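Local coordinates for protein aromatic-amino-acid transaminase TyrB (Burkholderia cenocepacia K56-2Valvano, PDB 4WD2) that probably transfers amino groups between aromatic amino acids and 2-oxo acids, using pyridoxal phosphate bound covalently to a lysine, at residues T23-F28 against K36-I41. Sequence-based numbering, arbitrary orientation.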
ATOM      1  N   THR A  23       6.932  17.871  16.871  1.00 36.70           N
ATOM      2  CA  THR A  23       7.248  19.079  17.624  1.00 35.90           C
ATOM      3  C   THR A  23       8.337  18.798  18.653  1.00 33.12           C
ATOM      4  O   THR A  23       9.261  19.596  18.843  1.00 31.59           O
ATOM      5  CB  THR A  23       5.996  19.638  18.339  1.00 38.11           C
ATOM      6  OG1 THR A  23       5.019  20.033  17.366  1.00 39.81           O
ATOM      7  CG2 THR A  23       6.355  20.837  19.205  1.00 38.62           C
ATOM      8  N   LEU A  24       8.223  17.650  19.314  1.00 31.59           N
ATOM      9  CA  LEU A  24       9.181  17.259  20.337  1.00 30.20           C
ATOM     10  C   LEU A  24      10.563  17.078  19.726  1.00 31.10           C
ATOM     11  O   LEU A  24      11.565  17.523  20.286  1.00 31.51           O
ATOM     12  CB  LEU A  24       8.738  15.969  21.028  1.00 28.03           C
ATOM     13  CG  LEU A  24       9.637  15.432  22.145  1.00 25.43           C
ATOM     14  CD1 LEU A  24       9.520  16.292  23.398  1.00 24.80           C
ATOM     15  CD2 LEU A  24       9.304  13.981  22.444  1.00 24.53           C
ATOM     16  N   ASN A  25      10.613  16.430  18.568  1.00 30.98           N
ATOM     17  CA  ASN A  25      11.889  16.172  17.926  1.00 31.36           C
ATOM     18  C   ASN A  25      12.498  17.444  17.349  1.00 32.08           C
ATOM     19  O   ASN A  25      13.715  17.552  17.248  1.00 32.70           O
ATOM     20  CB  ASN A  25      11.734  15.100  16.847  1.00 31.44           C
ATOM     21  CG  ASN A  25      11.924  13.697  17.396  1.00 31.08           C
ATOM     22  OD1 ASN A  25      13.002  13.109  17.270  1.00 30.62           O
ATOM     23  ND2 ASN A  25      10.883  13.156  18.024  1.00 30.56           N
ATOM     24  N   GLU A  26      11.655  18.409  16.994  1.00 32.51           N
ATOM     25  CA  GLU A  26      12.138  19.712  16.540  1.00 33.21           C
ATOM     26  C   GLU A  26      12.813  20.456  17.688  1.00 32.97           C
ATOM     27  O   GLU A  26      13.788  21.183  17.487  1.00 31.99           O
ATOM     28  CB  GLU A  26      10.994  20.554  15.966  1.00 33.87           C
ATOM     29  N   ASN A  27      12.282  20.271  18.891  1.00 33.06           N
ATOM     30  CA  ASN A  27      12.864  20.878  20.078  1.00 33.04           C
ATOM     31  C   ASN A  27      14.171  20.199  20.462  1.00 30.76           C
ATOM     32  O   ASN A  27      15.080  20.834  21.003  1.00 30.13           O
ATOM     33  CB  ASN A  27      11.877  20.825  21.244  1.00 34.23           C
ATOM     34  CG  ASN A  27      10.688  21.736  21.036  1.00 36.05           C
ATOM     35  OD1 ASN A  27      10.825  22.839  20.504  1.00 37.54           O
ATOM     36  ND2 ASN A  27       9.510  21.280  21.446  1.00 36.15           N
ATOM     37  N   PHE A  28      14.259  18.905  20.175  1.00 28.60           N
ATOM     38  CA  PHE A  28      15.479  18.159  20.444  1.00 27.53           C
ATOM     39  C   PHE A  28      16.601  18.618  19.521  1.00 28.63           C
ATOM     40  O   PHE A  28      17.757  18.692  19.934  1.00 27.90           O
ATOM     41  CB  PHE A  28      15.252  16.652  20.289  1.00 24.58           C
ATOM     42  CG  PHE A  28      16.506  15.836  20.446  1.00 22.45           C
ATOM     43  CD1 PHE A  28      16.990  15.521  21.705  1.00 21.30           C
ATOM     44  CD2 PHE A  28      17.205  15.392  19.336  1.00 21.68           C
ATOM     45  CE1 PHE A  28      18.146  14.774  21.855  1.00 20.29           C
ATOM     46  CE2 PHE A  28      18.361  14.651  19.477  1.00 20.45           C
ATOM     47  CZ  PHE A  28      18.836  14.342  20.740  1.00 20.06           C
ATOM     48  N   LYS A  36      22.612  15.916  25.248  1.00 20.86           N
ATOM     49  CA  LYS A  36      21.207  15.589  25.053  1.00 19.61           C
ATOM     50  C   LYS A  36      21.044  14.150  24.562  1.00 17.88           C
ATOM     51  O   LYS A  36      21.905  13.628  23.855  1.00 16.77           O
ATOM     52  CB  LYS A  36      20.558  16.569  24.072  1.00 18.30           C
ATOM     53  CG  LYS A  36      21.172  16.582  22.690  1.00 16.97           C
ATOM     54  CD  LYS A  36      20.475  17.605  21.807  1.00 17.48           C
ATOM     55  CE  LYS A  36      21.148  17.717  20.451  1.00 17.99           C
ATOM     56  NZ  LYS A  36      20.456  18.711  19.579  1.00 19.67           N
ATOM     57  N   VAL A  37      19.950  13.508  24.963  1.00 16.09           N
ATOM     58  CA  VAL A  37      19.668  12.135  24.568  1.00 14.24           C
ATOM     59  C   VAL A  37      18.214  11.993  24.119  1.00 18.20           C
ATOM     60  O   VAL A  37      17.292  12.406  24.829  1.00 14.24           O
ATOM     61  CB  VAL A  37      19.947  11.140  25.724  1.00 17.01           C
ATOM     62  CG1 VAL A  37      19.606   9.722  25.303  1.00 16.69           C
ATOM     63  CG2 VAL A  37      21.397  11.224  26.171  1.00 16.82           C
ATOM     64  N   ASN A  38      18.015  11.413  22.937  1.00 13.95           N
ATOM     65  CA  ASN A  38      16.675  11.219  22.388  1.00 16.02           C
ATOM     66  C   ASN A  38      16.258   9.761  22.470  1.00 15.64           C
ATOM     67  O   ASN A  38      16.896   8.892  21.876  1.00 16.04           O
ATOM     68  CB  ASN A  38      16.609  11.703  20.934  1.00 16.39           C
ATOM     69  CG  ASN A  38      15.187  11.837  20.423  1.00 15.53           C
ATOM     70  OD1 ASN A  38      14.228  11.667  21.169  1.00 15.38           O
ATOM     71  ND2 ASN A  38      15.047  12.171  19.146  1.00 15.70           N
ATOM     72  N   LEU A  39      15.195   9.494  23.218  1.00 13.82           N
ATOM     73  CA  LEU A  39      14.673   8.142  23.341  1.00 13.11           C
ATOM     74  C   LEU A  39      13.203   8.140  22.942  1.00 15.16           C
ATOM     75  O   LEU A  39      12.432   7.285  23.373  1.00 15.00           O
ATOM     76  CB  LEU A  39      14.851   7.613  24.772  1.00 13.06           C
ATOM     77  CG  LEU A  39      16.249   7.694  25.395  1.00 13.15           C
ATOM     78  CD1 LEU A  39      16.193   7.373  26.871  1.00 13.14           C
ATOM     79  CD2 LEU A  39      17.241   6.772  24.690  1.00 12.94           C
ATOM     80  N   SER A  40      12.824   9.109  22.116  1.00 15.41           N
ATOM     81  CA  SER A  40      11.432   9.276  21.717  1.00 15.28           C
ATOM     82  C   SER A  40      11.114   8.571  20.399  1.00 16.29           C
ATOM     83  O   SER A  40       9.951   8.291  20.116  1.00 18.95           O
ATOM     84  CB  SER A  40      11.084  10.761  21.600  1.00 14.62           C
ATOM     85  OG  SER A  40      11.738  11.343  20.487  1.00 13.62           O
ATOM     86  N   ILE A  41      12.134   8.282  19.595  1.00 16.47           N
ATOM     87  CA  ILE A  41      11.909   7.622  18.308  1.00 15.74           C
ATOM     88  C   ILE A  41      11.872   6.098  18.474  1.00 16.22           C
ATOM     89  O   ILE A  41      12.860   5.470  18.871  1.00 13.51           O
ATOM     90  CB  ILE A  41      12.981   8.025  17.280  1.00 14.15           C
ATOM     91  CG1 ILE A  41      13.002   9.550  17.140  1.00 16.23           C
ATOM     92  CG2 ILE A  41      12.701   7.373  15.926  1.00 13.50           C
ATOM     93  CD1 ILE A  41      14.217  10.096  16.421  1.00 16.66           C
TER
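The ring of F28 is the tight spot, covered on both faces by the strand-side segment. With CG anti to the backbone N (chi1 175°), it slots between two side chains: N38 CB sits 3.6 Å from the F28 ring centroid over one face, and K36 CD lies over the opposite face. K36 CG takes the crowded position between backbone N and carbonyl carbon (chi1 61°), and the extended chain beyond it runs along that face until NZ stands over it in a cation-pi contact and donates to F28 O at 2.7 Å, in the carbonyl plane. D31 O takes a second bond from NZ, and Y376 meets the F28 ring edge-to-face. Helix 20-30 packs on strand 37-38, which pairs in parallel with strand 375-376 in this class I/II aminotransferase; V37 points away from the helix and packs on I395 and V396 of helix 393-405. Further along, N38 uses both ends of its amide. OD1 closes an Asx turn by accepting from S40 N, and takes S40 OG at 2.6 Å on a lone pair. ND2 donates to N25 OD1 at 2.9 Å, arriving above that carbonyl plane, the two amides 54° apart. Looser packing follows: N25 ND2 gives S40 OG a weak 3.2 Å bond and also donates to I21 O, one turn back, L24 CD2 touches S40 CB, and on the solvent side T23 and N27 are exposed.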